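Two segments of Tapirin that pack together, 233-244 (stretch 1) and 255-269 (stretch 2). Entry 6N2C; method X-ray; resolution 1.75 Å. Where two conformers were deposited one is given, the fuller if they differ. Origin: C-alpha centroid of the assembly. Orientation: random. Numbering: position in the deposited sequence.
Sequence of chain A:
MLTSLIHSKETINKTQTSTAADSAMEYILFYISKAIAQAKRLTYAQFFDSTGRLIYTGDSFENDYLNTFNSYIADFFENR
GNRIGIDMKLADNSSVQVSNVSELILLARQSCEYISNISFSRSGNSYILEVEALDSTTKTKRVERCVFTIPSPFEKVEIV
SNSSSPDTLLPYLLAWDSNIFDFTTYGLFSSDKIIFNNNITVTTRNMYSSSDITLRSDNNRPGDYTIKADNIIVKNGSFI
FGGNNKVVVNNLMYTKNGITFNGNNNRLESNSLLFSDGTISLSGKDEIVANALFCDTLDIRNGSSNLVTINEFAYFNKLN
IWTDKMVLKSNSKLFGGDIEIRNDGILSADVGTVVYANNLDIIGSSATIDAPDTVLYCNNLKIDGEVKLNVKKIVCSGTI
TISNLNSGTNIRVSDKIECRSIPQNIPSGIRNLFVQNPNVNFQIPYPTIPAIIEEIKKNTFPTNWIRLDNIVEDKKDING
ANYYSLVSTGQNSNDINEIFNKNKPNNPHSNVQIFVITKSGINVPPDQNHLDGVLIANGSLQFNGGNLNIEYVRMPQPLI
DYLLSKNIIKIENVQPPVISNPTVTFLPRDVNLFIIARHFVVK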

# COMPACT_ATOMS: atom_id res chain seq x y z
N ILE A 233 -8.74 2.03 1.15
CA ILE A 233 -8.41 3.26 1.80
C ILE A 233 -8.53 3.10 3.29
O ILE A 233 -9.56 2.75 3.76
N VAL A 234 -7.45 3.39 3.97
CA VAL A 234 -7.39 3.34 5.47
C VAL A 234 -7.07 4.73 5.89
O VAL A 234 -5.92 5.20 5.90
N LYS A 235 -8.10 5.48 6.17
CA LYS A 235 -7.95 6.92 6.25
C LYS A 235 -7.13 7.38 7.52
O LYS A 235 -6.42 8.37 7.43
N ASN A 236 -7.33 6.72 8.66
CA ASN A 236 -6.70 7.08 9.92
C ASN A 236 -6.03 5.86 10.58
O ASN A 236 -6.02 5.72 11.80
N GLY A 237 -5.47 4.97 9.77
CA GLY A 237 -4.92 3.75 10.31
C GLY A 237 -3.92 3.08 9.41
O GLY A 237 -3.53 3.66 8.38
N SER A 238 -3.54 1.86 9.75
CA SER A 238 -2.61 1.07 8.92
C SER A 238 -3.30 -0.06 8.26
O SER A 238 -4.49 -0.34 8.53
N PHE A 239 -2.56 -0.75 7.39
CA PHE A 239 -2.97 -2.03 6.84
C PHE A 239 -1.97 -3.07 7.36
O PHE A 239 -0.75 -2.87 7.21
N ILE A 240 -2.46 -4.10 8.03
CA ILE A 240 -1.60 -5.05 8.73
C ILE A 240 -1.78 -6.41 8.09
O ILE A 240 -2.91 -6.97 8.11
N PHE A 241 -0.68 -6.99 7.56
CA PHE A 241 -0.72 -8.35 7.02
C PHE A 241 -0.49 -9.36 8.16
O PHE A 241 0.16 -9.03 9.16
N GLY A 242 -0.98 -10.58 8.00
CA GLY A 242 -0.82 -11.64 9.01
C GLY A 242 0.05 -12.82 8.67
O GLY A 242 0.57 -13.52 9.58
N GLY A 243 0.27 -13.02 7.40
CA GLY A 243 1.09 -14.11 6.86
C GLY A 243 0.47 -14.91 5.77
O GLY A 243 -0.71 -15.28 5.87
N ASN A 244 1.24 -15.13 4.70
CA ASN A 244 0.76 -15.85 3.54
C ASN A 244 -0.52 -15.22 2.90
O ASN A 244 -1.30 -15.92 2.23
N THR A 255 -2.89 4.35 2.97
CA THR A 255 -3.02 4.26 4.43
C THR A 255 -2.37 5.46 5.04
O THR A 255 -1.38 5.95 4.52
N LYS A 256 -2.93 5.95 6.14
CA LYS A 256 -2.24 7.02 6.85
C LYS A 256 -0.99 6.51 7.63
O LYS A 256 0.09 7.16 7.67
N ASN A 257 -1.18 5.47 8.37
CA ASN A 257 -0.20 5.10 9.40
C ASN A 257 0.71 3.91 9.08
O ASN A 257 1.36 3.40 9.96
N GLY A 258 0.75 3.51 7.83
CA GLY A 258 1.66 2.50 7.43
C GLY A 258 1.08 1.22 6.86
O GLY A 258 -0.13 1.02 6.77
N ILE A 259 1.99 0.38 6.38
CA ILE A 259 1.60 -0.95 5.93
C ILE A 259 2.62 -1.91 6.55
O ILE A 259 3.82 -1.83 6.24
N THR A 260 2.12 -2.82 7.38
CA THR A 260 3.02 -3.65 8.22
C THR A 260 2.83 -5.09 7.85
O THR A 260 1.74 -5.61 8.01
N PHE A 261 3.89 -5.71 7.33
CA PHE A 261 3.93 -7.10 6.96
C PHE A 261 4.32 -7.89 8.20
O PHE A 261 5.22 -7.47 8.93
N ASN A 262 3.64 -8.98 8.44
CA ASN A 262 3.96 -9.98 9.49
C ASN A 262 3.77 -11.34 8.91
O ASN A 262 2.90 -11.55 8.10
N GLY A 263 4.55 -12.32 9.42
CA GLY A 263 4.23 -13.72 9.24
C GLY A 263 4.85 -14.35 8.00
O GLY A 263 4.77 -15.57 7.77
N ASN A 264 5.49 -13.51 7.18
CA ASN A 264 6.11 -13.86 5.99
C ASN A 264 5.15 -14.34 4.89
O ASN A 264 3.96 -14.61 5.13
N ASN A 265 5.72 -14.52 3.72
CA ASN A 265 5.08 -15.09 2.55
C ASN A 265 3.84 -14.24 2.03
O ASN A 265 3.00 -14.79 1.36
N ASN A 266 3.85 -12.95 2.30
CA ASN A 266 2.74 -12.08 1.85
C ASN A 266 3.10 -11.53 0.50
O ASN A 266 4.30 -11.37 0.16
N ARG A 267 2.05 -11.06 -0.24
CA ARG A 267 2.27 -10.44 -1.53
C ARG A 267 1.27 -9.28 -1.64
O ARG A 267 0.10 -9.47 -1.30
N LEU A 268 1.78 -8.15 -2.06
CA LEU A 268 0.95 -6.95 -2.35
C LEU A 268 1.24 -6.55 -3.76
O LEU A 268 2.36 -6.12 -4.07
N GLU A 269 0.21 -6.57 -4.61
CA GLU A 269 0.28 -6.16 -5.98
C GLU A 269 -0.56 -4.86 -6.12
O GLU A 269 -1.75 -4.90 -5.80

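What fills the apolar centre of the contact? Phe241, buried and pointing toward the second stretch, gives up more area to it than any other residue. Its m rotamer (chi1 -74°) lays the ring over that of Phe261, also m at -72°, in an offset stack with centroids 4.2 Å apart and planes only 7° from parallel. The two residues are partners in the register and have nearly equal chi angles (chi2 78° and 80°), which fits the near-parallel rings. Around Phe241, CE1 lies 3.8 Å from CG2 of Ile259, at the ring edge, and CZ lies 4.1 Å from CB of Leu268, whose chi1 is t.

How does the packing continue along this side? The CB atoms of Phe239 and Ile259 share one face of the parallel sheet with those of Val234 and Thr255. Phe239 is t and the end of its side chain leads away, so CB makes the approach, 3.9 Å from CG2 of Thr255. CG2 of Thr255 also sits 4.0 Å from CB of Val234. Thr255, in p, turns OG1 back to its own stretch, donating a hydrogen bond to O of Gly258 at 2.8 Å.

Which amides close the end beyond the phenylalanines? Asn262, m, sends ND2 across to O of Phe241 in a 3.0 Å hydrogen bond, passing 3.6 Å from CG2 of Ile240. Asn266, also m, points toward stretch 1 and anchors itself through ND2 to O of Asn262 at 3.0 Å; its OD1 lies 3.7 Å from CD2 of Phe241.

Where does water enter? On the face bearing Ile240 and Thr260, water 1 bridges the stretches, hydrogen-bonded to OG of Ser238 at 3.0 Å and OG1 of Thr260 at 2.5 Å. Both side chains are m. Nearby, Asn257 points toward stretch 1, its CB 3.4 Å from OG of Ser238, while Lys256 points toward stretch 1 and runs out through all-t angles, its CD 4.0 Å from CA of Asn236, before its end leads away.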

# COMPACT_ATOMS: atom_id res chain seq x y z
CB ILE A 233 -9.34 4.45 1.33
CG1 ILE A 233 -9.20 4.61 -0.20
CG2 ILE A 233 -9.08 5.72 2.17
CD1 ILE A 233 -10.23 5.56 -0.80
CB VAL A 234 -6.33 2.35 5.98
CG1 VAL A 234 -6.53 2.16 7.49
CG2 VAL A 234 -6.54 0.98 5.32
CB LYS A 235 -9.35 7.53 6.36
CG LYS A 235 -9.37 8.96 6.69
CD LYS A 235 -9.55 9.87 5.53
CE LYS A 235 -9.58 11.30 6.09
NZ LYS A 235 -10.00 12.37 5.20
CB ASN A 236 -7.77 7.69 10.87
CG ASN A 236 -8.44 8.90 10.28
OD1 ASN A 236 -7.80 9.92 10.06
ND2 ASN A 236 -9.76 8.81 10.05
CB SER A 238 -1.43 0.51 9.73
OG SER A 238 -0.76 1.53 10.40
CB PHE A 239 -2.99 -1.98 5.33
CG PHE A 239 -3.57 -3.22 4.71
CD1 PHE A 239 -2.82 -4.40 4.57
CD2 PHE A 239 -4.90 -3.26 4.31
CE1 PHE A 239 -3.41 -5.57 4.05
CE2 PHE A 239 -5.45 -4.40 3.77
CZ PHE A 239 -4.72 -5.54 3.64
CB ILE A 240 -1.97 -5.10 10.24
CG1 ILE A 240 -1.70 -3.68 10.81
CG2 ILE A 240 -1.19 -6.21 10.92
CD1 ILE A 240 -2.20 -3.42 12.20
CB PHE A 241 0.38 -8.60 5.98
CG PHE A 241 0.15 -7.96 4.62
CD1 PHE A 241 0.38 -6.62 4.42
CD2 PHE A 241 -0.29 -8.67 3.60
CE1 PHE A 241 0.12 -6.01 3.22
CE2 PHE A 241 -0.49 -8.09 2.38
CZ PHE A 241 -0.35 -6.75 2.18
CB ASN A 244 0.53 -17.31 3.87
CG ASN A 244 0.46 -18.17 2.67
OD1 ASN A 244 1.25 -18.07 1.73
ND2 ASN A 244 -0.50 -19.08 2.69
CB THR A 255 -2.42 2.98 5.03
OG1 THR A 255 -1.00 3.10 5.19
CG2 THR A 255 -2.80 1.77 4.29
CB LYS A 256 -3.20 7.67 7.82
CG LYS A 256 -2.65 8.94 8.41
CD LYS A 256 -3.49 9.45 9.59
CE LYS A 256 -2.69 10.48 10.38
NZ LYS A 256 -3.45 11.09 11.53
CB ASN A 257 -0.90 4.92 10.75
CG ASN A 257 -1.43 6.25 11.28
OD1 ASN A 257 -0.91 7.30 10.93
ND2 ASN A 257 -2.47 6.20 12.02
CB ILE A 259 1.62 -1.08 4.42
CG1 ILE A 259 0.75 0.08 3.75
CG2 ILE A 259 1.21 -2.47 3.99
CD1 ILE A 259 0.73 0.02 2.22
CB THR A 260 2.83 -3.40 9.70
OG1 THR A 260 2.82 -2.01 10.01
CG2 THR A 260 3.89 -4.13 10.51
CB PHE A 261 4.91 -7.33 5.84
CG PHE A 261 4.48 -6.81 4.50
CD1 PHE A 261 4.59 -5.46 4.17
CD2 PHE A 261 3.90 -7.66 3.57
CE1 PHE A 261 4.13 -5.01 2.91
CE2 PHE A 261 3.46 -7.22 2.31
CZ PHE A 261 3.58 -5.88 1.99
CB ASN A 262 3.01 -9.89 10.67
CG ASN A 262 3.06 -8.57 11.34
OD1 ASN A 262 4.02 -8.26 12.04
ND2 ASN A 262 2.07 -7.67 11.01
CB ASN A 264 7.21 -14.97 6.19
CG ASN A 264 8.43 -14.51 7.04
OD1 ASN A 264 8.54 -13.38 7.60
ND2 ASN A 264 9.35 -15.36 7.08
CB ASN A 265 4.62 -16.49 2.81
CG ASN A 265 5.79 -17.44 3.05
OD1 ASN A 265 6.62 -17.56 2.18
ND2 ASN A 265 5.85 -18.07 4.22
CB ASN A 266 2.58 -10.98 2.82
CG ASN A 266 2.27 -11.44 4.24
OD1 ASN A 266 1.17 -11.90 4.52
ND2 ASN A 266 3.22 -11.28 5.13
CB ARG A 267 2.01 -11.43 -2.63
CG ARG A 267 2.31 -10.87 -4.02
CD ARG A 267 2.23 -11.96 -5.15
NE ARG A 267 2.60 -11.44 -6.45
CZ ARG A 267 1.79 -10.84 -7.35
NH1 ARG A 267 0.46 -10.67 -7.18
NH2 ARG A 267 2.34 -10.39 -8.49
CB LEU A 268 1.34 -5.83 -1.41
CG LEU A 268 0.58 -4.49 -1.49
CD1 LEU A 268 -0.90 -4.74 -1.52
CD2 LEU A 268 1.00 -3.61 -0.35
CB GLU A 269 -0.27 -7.22 -6.87
CG GLU A 269 -0.24 -6.85 -8.36
CD GLU A 269 -0.86 -7.96 -9.27
OE1 GLU A 269 -0.85 -9.18 -8.84
OE2 GLU A 269 -1.49 -7.53 -10.34
O HOH W 1 1.81 0.20 9.68